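PDB 3CKY: 2-(hydroxymethyl)glutarate dehydrogenase from Eubacterium barkeri, which catalyses the NAD(+)-dependent interconversion of 2-formylglutarate and (S)-2-hydroxymethylglutarate in the fermentation of nicotinate. Local coordinates for residues Ala186-Ala191 / Tyr217-Lys222; Thr204-Ile209 / Lys222-Ile227; Gly230-Gly235 / Val285-Glu290. One frame throughout, in Å; residues are numbered along the deposited sequence.

Interaction 1 (Ala186-Ala191 / Tyr217-Lys222)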
loop_
_atom_site.group_PDB
_atom_site.type_symbol
_atom_site.label_atom_id
_atom_site.label_comp_id
_atom_site.label_asym_id
_atom_site.label_seq_id
_atom_site.Cartn_x
_atom_site.Cartn_y
_atom_site.Cartn_z
ATOM N N ALA A 186 3.204 -11.422 -7.841
ATOM C CA ALA A 186 2.230 -10.338 -7.873
ATOM C C ALA A 186 2.550 -9.317 -8.989
ATOM O O ALA A 186 1.660 -8.864 -9.701
ATOM C CB ALA A 186 2.152 -9.641 -6.487
ATOM N N SER A 187 3.823 -8.958 -9.126
ATOM C CA SER A 187 4.248 -8.036 -10.174
ATOM C C SER A 187 4.025 -8.636 -11.566
ATOM O O SER A 187 3.541 -7.977 -12.481
ATOM C CB SER A 187 5.724 -7.675 -9.995
ATOM O OG SER A 187 5.978 -7.073 -8.735
ATOM N N LEU A 188 4.373 -9.907 -11.706
ATOM C CA LEU A 188 4.190 -10.636 -12.964
ATOM C C LEU A 188 2.717 -10.659 -13.397
ATOM O O LEU A 188 2.386 -10.446 -14.578
ATOM C CB LEU A 188 4.733 -12.065 -12.825
ATOM C CG LEU A 188 4.754 -12.911 -14.110
ATOM C CD1 LEU A 188 5.625 -12.256 -15.211
ATOM C CD2 LEU A 188 5.194 -14.335 -13.808
ATOM N N ALA A 189 1.837 -10.889 -12.432
ATOM C CA ALA A 189 0.401 -10.979 -12.698
ATOM C C ALA A 189 -0.141 -9.759 -13.466
ATOM O O ALA A 189 -0.746 -9.907 -14.552
ATOM C CB ALA A 189 -0.358 -11.168 -11.394
ATOM N N GLU A 190 0.078 -8.564 -12.896
ATOM C CA GLU A 190 -0.403 -7.326 -13.513
ATOM C C GLU A 190 0.344 -7.010 -14.818
ATOM O O GLU A 190 -0.261 -6.505 -15.778
ATOM C CB GLU A 190 -0.342 -6.155 -12.530
ATOM C CG GLU A 190 1.077 -5.676 -12.167
ATOM C CD GLU A 190 1.097 -4.639 -11.054
ATOM O OE1 GLU A 190 1.753 -3.578 -11.208
ATOM O OE2 GLU A 190 0.464 -4.894 -10.009
ATOM N N ALA A 191 1.640 -7.331 -14.855
ATOM C CA ALA A 191 2.473 -7.126 -16.050
ATOM C C ALA A 191 1.978 -7.889 -17.269
ATOM O O ALA A 191 1.952 -7.358 -18.391
ATOM C CB ALA A 191 3.919 -7.520 -15.763
ATOM N N TYR A 217 12.598 -16.261 -11.213
ATOM C CA TYR A 217 12.214 -17.646 -11.036
ATOM C C TYR A 217 10.682 -17.796 -11.019
ATOM O O TYR A 217 10.145 -18.718 -11.605
ATOM C CB TYR A 217 12.834 -18.232 -9.766
ATOM C CG TYR A 217 12.345 -19.614 -9.512
ATOM C CD1 TYR A 217 12.912 -20.699 -10.162
ATOM C CD2 TYR A 217 11.271 -19.841 -8.673
ATOM C CE1 TYR A 217 12.433 -21.993 -9.956
ATOM C CE2 TYR A 217 10.793 -21.118 -8.459
ATOM C CZ TYR A 217 11.384 -22.180 -9.099
ATOM O OH TYR A 217 10.904 -23.431 -8.886
ATOM N N ALA A 218 9.994 -16.877 -10.349
ATOM C CA ALA A 218 8.514 -16.826 -10.379
ATOM C C ALA A 218 7.962 -16.997 -11.798
ATOM O O ALA A 218 7.113 -17.853 -12.053
ATOM C CB ALA A 218 8.003 -15.547 -9.771
ATOM N N MET A 219 8.456 -16.195 -12.731
ATOM C CA MET A 219 8.023 -16.312 -14.107
ATOM C C MET A 219 8.418 -17.666 -14.715
ATOM O O MET A 219 7.608 -18.302 -15.400
ATOM C CB MET A 219 8.583 -15.170 -14.942
ATOM C CG MET A 219 8.192 -15.259 -16.398
ATOM S SD MET A 219 8.651 -13.807 -17.315
ATOM C CE MET A 219 7.816 -14.119 -18.864
ATOM N N GLU A 220 9.651 -18.106 -14.476
ATOM C CA GLU A 220 10.123 -19.373 -15.038
ATOM C C GLU A 220 9.287 -20.550 -14.561
ATOM O O GLU A 220 8.887 -21.393 -15.352
ATOM C CB GLU A 220 11.592 -19.609 -14.696
ATOM C CG GLU A 220 12.544 -18.767 -15.535
ATOM C CD GLU A 220 13.690 -18.160 -14.733
ATOM O OE1 GLU A 220 14.282 -18.900 -13.896
ATOM O OE2 GLU A 220 13.983 -16.946 -14.943
ATOM N N ALA A 221 8.996 -20.576 -13.270
ATOM C CA ALA A 221 8.253 -21.680 -12.676
ATOM C C ALA A 221 6.771 -21.710 -13.079
ATOM O O ALA A 221 6.198 -22.794 -13.269
ATOM C CB ALA A 221 8.372 -21.635 -11.166
ATOM N N LYS A 222 6.153 -20.544 -13.210
ATOM C CA LYS A 222 4.697 -20.476 -13.289
ATOM C C LYS A 222 4.121 -20.237 -14.686
ATOM O O LYS A 222 3.050 -20.729 -14.999
ATOM C CB LYS A 222 4.175 -19.407 -12.329
ATOM C CG LYS A 222 4.624 -19.586 -10.869
ATOM C CD LYS A 222 4.276 -20.944 -10.305
ATOM C CE LYS A 222 4.640 -21.056 -8.833
ATOM N NZ LYS A 222 4.334 -22.423 -8.297
#
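L188 and M219 lie opposite each other on two helical segments, 186-191 and 217-222, whose backbones come closest at this pair, with the CA of L188 6.9 Å from the CA of M219. Each segment keeps its own helical bonding, for example A191 N to S187 O at 3.1 Å and A221 N to Y217 O at 2.7 Å, and no hydrogen bond crosses between them. What joins them is a small apolar contact carried almost wholly by one leucine. With CG anti to the backbone N (chi1 -174°), L188 sends its fork straight at the other helix. Its CD2 branch presses on the backbone itself, reaching the CA of M219 at 3.5 Å, a tight fit for two carbons, and M219 CB at 3.7 Å. The CD1 branch lies further along the extended methionine, 4.0 Å from M219 SD, so the two methyls follow M219 from its root to its sulfur while the side chains cross at about a right angle. An alanine at L188 would remove both methyls and would probably open a gap beside the M219 backbone, giving the methionine more freedom to move. A218 also packs on L181 and N184 of helix 169-197, the same helix that carries L188; that helix also meets W289 of helix 286-293 through A189 and E190, and a second subunit through S187, E190 and A191.

Interaction 2 (Thr204-Ile209 / Lys222-Ile227)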
loop_
_atom_site.group_PDB
_atom_site.type_symbol
_atom_site.label_atom_id
_atom_site.label_comp_id
_atom_site.label_asym_id
_atom_site.label_seq_id
_atom_site.Cartn_x
_atom_site.Cartn_y
_atom_site.Cartn_z
ATOM N N THR A 204 4.987 -14.490 -26.658
ATOM C CA THR A 204 5.929 -13.434 -26.989
ATOM C C THR A 204 6.597 -12.896 -25.737
ATOM O O THR A 204 7.803 -12.710 -25.710
ATOM C CB THR A 204 5.244 -12.282 -27.733
ATOM O OG1 THR A 204 4.603 -12.794 -28.908
ATOM C CG2 THR A 204 6.281 -11.199 -28.128
ATOM N N MET A 205 5.799 -12.673 -24.700
ATOM C CA MET A 205 6.312 -12.195 -23.426
ATOM C C MET A 205 7.203 -13.212 -22.733
ATOM O O MET A 205 8.257 -12.864 -22.229
ATOM C CB MET A 205 5.165 -11.769 -22.506
ATOM C CG MET A 205 4.542 -10.438 -22.911
ATOM S SD MET A 205 3.282 -9.836 -21.751
ATOM C CE MET A 205 1.920 -10.965 -22.061
ATOM N N GLN A 206 6.799 -14.473 -22.728
ATOM C CA GLN A 206 7.647 -15.507 -22.147
ATOM C C GLN A 206 8.996 -15.588 -22.834
ATOM O O GLN A 206 10.048 -15.649 -22.175
ATOM C CB GLN A 206 7.010 -16.877 -22.224
ATOM C CG GLN A 206 7.689 -17.819 -21.215
ATOM C CD GLN A 206 7.594 -19.247 -21.593
ATOM O OE1 GLN A 206 7.256 -19.589 -22.738
ATOM N NE2 GLN A 206 7.897 -20.120 -20.631
ATOM N N GLU A 207 8.950 -15.591 -24.159
ATOM C CA GLU A 207 10.157 -15.686 -24.940
ATOM C C GLU A 207 11.068 -14.514 -24.635
ATOM O O GLU A 207 12.222 -14.704 -24.306
ATOM C CB GLU A 207 9.830 -15.708 -26.421
ATOM C CG GLU A 207 11.042 -15.929 -27.292
ATOM C CD GLU A 207 10.713 -15.847 -28.763
ATOM O OE1 GLU A 207 9.597 -15.368 -29.103
ATOM O OE2 GLU A 207 11.577 -16.259 -29.582
ATOM N N ILE A 208 10.541 -13.301 -24.724
ATOM C CA ILE A 208 11.377 -12.107 -24.653
ATOM C C ILE A 208 11.776 -11.750 -23.222
ATOM O O ILE A 208 12.950 -11.573 -22.937
ATOM C CB ILE A 208 10.704 -10.916 -25.387
ATOM C CG1 ILE A 208 10.719 -11.193 -26.896
ATOM C CG2 ILE A 208 11.416 -9.610 -25.073
ATOM C CD1 ILE A 208 9.963 -10.207 -27.710
ATOM N N ILE A 209 10.815 -11.676 -22.315
ATOM C CA ILE A 209 11.118 -11.327 -20.919
ATOM C C ILE A 209 11.964 -12.406 -20.241
ATOM O O ILE A 209 12.839 -12.102 -19.423
ATOM C CB ILE A 209 9.835 -11.081 -20.115
ATOM C CG1 ILE A 209 9.086 -9.888 -20.719
ATOM C CG2 ILE A 209 10.132 -10.840 -18.622
ATOM C CD1 ILE A 209 7.622 -9.838 -20.343
ATOM N N LYS A 222 6.153 -20.544 -13.210
ATOM C CA LYS A 222 4.697 -20.476 -13.289
ATOM C C LYS A 222 4.121 -20.237 -14.686
ATOM O O LYS A 222 3.050 -20.729 -14.999
ATOM C CB LYS A 222 4.175 -19.407 -12.329
ATOM C CG LYS A 222 4.624 -19.586 -10.869
ATOM C CD LYS A 222 4.276 -20.944 -10.305
ATOM C CE LYS A 222 4.640 -21.056 -8.833
ATOM N NZ LYS A 222 4.334 -22.423 -8.297
ATOM N N MET A 223 4.836 -19.492 -15.513
ATOM C CA MET A 223 4.282 -18.988 -16.768
ATOM C C MET A 223 3.740 -20.095 -17.689
ATOM O O MET A 223 2.574 -20.132 -18.042
ATOM C CB MET A 223 5.361 -18.175 -17.494
ATOM C CG MET A 223 4.943 -17.586 -18.821
ATOM S SD MET A 223 3.736 -16.305 -18.567
ATOM C CE MET A 223 3.616 -15.614 -20.245
ATOM N N GLU A 224 4.599 -21.012 -18.053
ATOM C CA GLU A 224 4.219 -22.052 -18.972
ATOM C C GLU A 224 3.346 -23.125 -18.311
ATOM O O GLU A 224 2.296 -23.492 -18.843
ATOM C CB GLU A 224 5.481 -22.666 -19.553
ATOM C CG GLU A 224 5.243 -23.488 -20.790
ATOM C CD GLU A 224 6.533 -23.813 -21.530
ATOM O OE1 GLU A 224 7.387 -22.875 -21.661
ATOM O OE2 GLU A 224 6.668 -24.985 -21.975
ATOM N N LYS A 225 3.753 -23.589 -17.135
ATOM C CA LYS A 225 3.076 -24.712 -16.492
ATOM C C LYS A 225 1.659 -24.402 -15.990
ATOM O O LYS A 225 0.784 -25.270 -16.077
ATOM C CB LYS A 225 3.916 -25.256 -15.337
ATOM C CG LYS A 225 3.359 -26.549 -14.741
ATOM C CD LYS A 225 4.221 -27.087 -13.610
ATOM C CE LYS A 225 3.520 -28.256 -12.906
ATOM N NZ LYS A 225 4.233 -28.699 -11.659
ATOM N N PHE A 226 1.452 -23.196 -15.456
ATOM C CA PHE A 226 0.192 -22.832 -14.817
ATOM C C PHE A 226 -0.587 -21.755 -15.568
ATOM O O PHE A 226 -1.759 -21.945 -15.865
ATOM C CB PHE A 226 0.427 -22.365 -13.374
ATOM C CG PHE A 226 1.045 -23.414 -12.490
ATOM C CD1 PHE A 226 0.248 -24.348 -11.821
ATOM C CD2 PHE A 226 2.422 -23.479 -12.324
ATOM C CE1 PHE A 226 0.818 -25.323 -11.005
ATOM C CE2 PHE A 226 3.000 -24.463 -11.502
ATOM C CZ PHE A 226 2.194 -25.377 -10.846
ATOM N N ILE A 227 0.058 -20.626 -15.826
ATOM C CA ILE A 227 -0.608 -19.468 -16.388
ATOM C C ILE A 227 -1.024 -19.772 -17.820
ATOM O O ILE A 227 -2.191 -19.706 -18.142
ATOM C CB ILE A 227 0.292 -18.186 -16.339
ATOM C CG1 ILE A 227 0.526 -17.763 -14.883
ATOM C CG2 ILE A 227 -0.335 -17.032 -17.103
ATOM C CD1 ILE A 227 1.637 -16.700 -14.708
HETATM O O HOH W 1 7.795 -20.467 -17.754
#
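M223 is the first residue of 222-227 to meet Q206, and their CA atoms, 7.2 Å apart, mark the closest approach of the two backbones. With CG anti to its backbone N, M223 lays CG 3.7 Å from Q206 CG; the bend at chi2 (69°) then brings CE back to 4.1 Å from Q206 CB. E224 follows and supplies the polar half of the contact. Q206 NE2 donates to E224 OE1 over 3.0 Å in a nearly straight bond (162°). The oxygen lies in the plane of the amide and accepts the N-H on its anti lone pair, with the carboxylate turned almost perpendicular to the amide (81°). Q206 NE2 also donates to a water 2.9 Å away, and that water accepts a longer bond of 3.3 Å from E224 N. The water thus serves a backbone N-H that has no bond to the preceding turn, at the point where the helix is kinked. Further on, F226 N and I227 N both donate to K222 O, from opposite faces of its plane, at 3.0 and 3.1 Å; the second of these bonds closes a wider pi-type turn. I227 then packs on L192 of helix 169-197, as M223 does. Two neighbouring helices, 202-210 and 217-228, joined by Q206-M223 aliphatic packing beside a water-assisted Q206-E224 bond, belong to the all-helical C-terminal domain of this dehydrogenase family.

Interaction 3 (Gly230-Gly235 / Val285-Glu290)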
loop_
_atom_site.group_PDB
_atom_site.type_symbol
_atom_site.label_atom_id
_atom_site.label_comp_id
_atom_site.label_asym_id
_atom_site.label_seq_id
_atom_site.Cartn_x
_atom_site.Cartn_y
_atom_site.Cartn_z
ATOM N N GLY A 230 -3.475 -22.593 -18.032
ATOM C CA GLY A 230 -4.742 -22.349 -17.342
ATOM C C GLY A 230 -5.083 -23.404 -16.300
ATOM O O GLY A 230 -6.160 -23.382 -15.723
ATOM N N ASP A 231 -4.170 -24.330 -16.055
ATOM C CA ASP A 231 -4.344 -25.353 -15.030
ATOM C C ASP A 231 -3.580 -24.947 -13.773
ATOM O O ASP A 231 -2.360 -25.047 -13.713
ATOM C CB ASP A 231 -3.846 -26.705 -15.544
ATOM C CG ASP A 231 -3.985 -27.826 -14.511
ATOM O OD1 ASP A 231 -4.464 -27.569 -13.377
ATOM O OD2 ASP A 231 -3.608 -28.980 -14.851
ATOM N N PHE A 232 -4.321 -24.484 -12.774
ATOM C CA PHE A 232 -3.739 -23.959 -11.553
ATOM C C PHE A 232 -3.825 -24.962 -10.406
ATOM O O PHE A 232 -3.637 -24.610 -9.248
ATOM C CB PHE A 232 -4.403 -22.638 -11.195
ATOM C CG PHE A 232 -4.129 -21.545 -12.188
ATOM C CD1 PHE A 232 -2.934 -20.847 -12.154
ATOM C CD2 PHE A 232 -5.077 -21.204 -13.143
ATOM C CE1 PHE A 232 -2.679 -19.821 -13.053
ATOM C CE2 PHE A 232 -4.834 -20.181 -14.044
ATOM C CZ PHE A 232 -3.627 -19.489 -13.999
ATOM N N ALA A 233 -4.108 -26.217 -10.739
ATOM C CA ALA A 233 -4.103 -27.290 -9.761
ATOM C C ALA A 233 -2.674 -27.627 -9.347
ATOM O O ALA A 233 -1.741 -27.627 -10.162
ATOM C CB ALA A 233 -4.784 -28.543 -10.323
ATOM N N GLY A 234 -2.511 -27.914 -8.062
ATOM C CA GLY A 234 -1.213 -28.253 -7.504
ATOM C C GLY A 234 -0.343 -27.023 -7.366
ATOM O O GLY A 234 -0.842 -25.920 -7.135
ATOM N N GLY A 235 0.959 -27.233 -7.524
ATOM C CA GLY A 235 1.946 -26.182 -7.341
ATOM C C GLY A 235 2.048 -25.771 -5.884
ATOM O O GLY A 235 2.045 -26.604 -4.980
ATOM N N VAL A 285 -3.411 -16.021 -8.884
ATOM C CA VAL A 285 -3.702 -14.619 -8.494
ATOM C C VAL A 285 -3.920 -13.696 -9.726
ATOM O O VAL A 285 -4.639 -12.698 -9.634
ATOM C CB VAL A 285 -2.595 -14.059 -7.559
ATOM C CG1 VAL A 285 -1.325 -13.724 -8.351
ATOM C CG2 VAL A 285 -3.105 -12.864 -6.784
ATOM N N ILE A 286 -3.321 -14.054 -10.870
ATOM C CA ILE A 286 -3.562 -13.356 -12.129
ATOM C C ILE A 286 -5.077 -13.241 -12.467
ATOM O O ILE A 286 -5.519 -12.258 -13.064
ATOM C CB ILE A 286 -2.789 -14.007 -13.331
ATOM C CG1 ILE A 286 -2.709 -13.025 -14.507
ATOM C CG2 ILE A 286 -3.473 -15.315 -13.797
ATOM C CD1 ILE A 286 -1.732 -13.417 -15.616
ATOM N N LYS A 287 -5.853 -14.254 -12.082
ATOM C CA LYS A 287 -7.311 -14.259 -12.276
ATOM C C LYS A 287 -8.014 -13.071 -11.606
ATOM O O LYS A 287 -9.070 -12.650 -12.067
ATOM C CB LYS A 287 -7.910 -15.540 -11.731
ATOM C CG LYS A 287 -7.520 -16.801 -12.479
ATOM C CD LYS A 287 -8.271 -17.996 -11.883
ATOM C CE LYS A 287 -7.728 -19.294 -12.389
ATOM N NZ LYS A 287 -8.581 -20.442 -11.955
ATOM N N VAL A 288 -7.426 -12.526 -10.538
ATOM C CA VAL A 288 -7.914 -11.253 -9.949
ATOM C C VAL A 288 -8.041 -10.137 -11.002
ATOM O O VAL A 288 -9.071 -9.474 -11.093
ATOM C CB VAL A 288 -7.032 -10.736 -8.798
ATOM C CG1 VAL A 288 -7.501 -9.331 -8.353
ATOM C CG2 VAL A 288 -7.044 -11.715 -7.620
ATOM N N TRP A 289 -7.011 -9.969 -11.814
ATOM C CA TRP A 289 -6.999 -8.904 -12.809
ATOM C C TRP A 289 -7.795 -9.258 -14.064
ATOM O O TRP A 289 -8.443 -8.396 -14.652
ATOM C CB TRP A 289 -5.552 -8.538 -13.158
ATOM C CG TRP A 289 -4.730 -8.112 -11.959
ATOM C CD1 TRP A 289 -3.517 -8.597 -11.601
ATOM C CD2 TRP A 289 -5.087 -7.135 -10.953
ATOM N NE1 TRP A 289 -3.081 -7.985 -10.445
ATOM C CE2 TRP A 289 -4.027 -7.088 -10.025
ATOM C CE3 TRP A 289 -6.206 -6.309 -10.745
ATOM C CZ2 TRP A 289 -4.040 -6.238 -8.904
ATOM C CZ3 TRP A 289 -6.222 -5.472 -9.630
ATOM C CH2 TRP A 289 -5.138 -5.442 -8.728
ATOM N N GLU A 290 -7.758 -10.532 -14.453
ATOM C CA GLU A 290 -8.549 -11.039 -15.585
ATOM C C GLU A 290 -10.026 -10.835 -15.344
ATOM O O GLU A 290 -10.749 -10.403 -16.236
ATOM C CB GLU A 290 -8.263 -12.527 -15.841
ATOM C CG GLU A 290 -6.832 -12.772 -16.277
ATOM C CD GLU A 290 -6.515 -14.229 -16.533
ATOM O OE1 GLU A 290 -5.940 -14.511 -17.618
ATOM O OE2 GLU A 290 -6.831 -15.076 -15.664
HETATM O O HOH W 2 -8.099 -21.705 -14.778
#
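F232 and K287 are brought together by matching first torsions: each holds its CG anti to its own carbonyl carbon, with chi1 at -66° and -67°, and the lysine runs on fully extended, sliding past the phenylalanine in the opposite direction. The loop 230-235, which includes an Asx turn, is tied to helix 286-293 within the helical C-terminal domain. K287 CE sits obliquely against the ring, 3.4 Å from F232 CD2, so it is the aliphatic end of the lysine that does the packing. I286 approaches the far end of the same ring, its CG2 methyl lying 4.2 Å from F232 CZ, and the two side chains cross at about a right angle. F232 is enclosed by E280, S283, A284 and S298, which makes it the buried anchor of an otherwise largely exposed loop. The loop begins at G230, where the backbone leaves helix 217-228 with positive phi, and D231 OD1 then accepts from A233 N at 3.0 Å to form the Asx turn, the N-H reaching the carboxylate on its anti side and 30° out of its plane. The charge of K287 is met by a salt bridge from NZ to E280 OE2. K287 NZ also donates, over 3.1 Å, to a water lying in plane at the edge of the F232 ring, and this water in turn donates to G230 O at 2.7 Å.

Helix 217-228 carries interactions 1 and 2 in succession, with K222 shared between them and their centres about 8 Å apart. M219 joins the two: its SD lies 3.6 Å from I209 CG2, so the methionine that receives L188 also packs on helix 202-210. F226 leads on to interaction 3, its O 3.6 Å from F232 CZ. Interaction 3 returns to the helix of interaction 1 where I286 CG1 lies 3.7 Å from A189 O. All three lie in the helical C-terminal domain, away from the annotated sites, although segment 186-191 shares helix 169-197 with K174, the probable active-site lysine inferred from relatives.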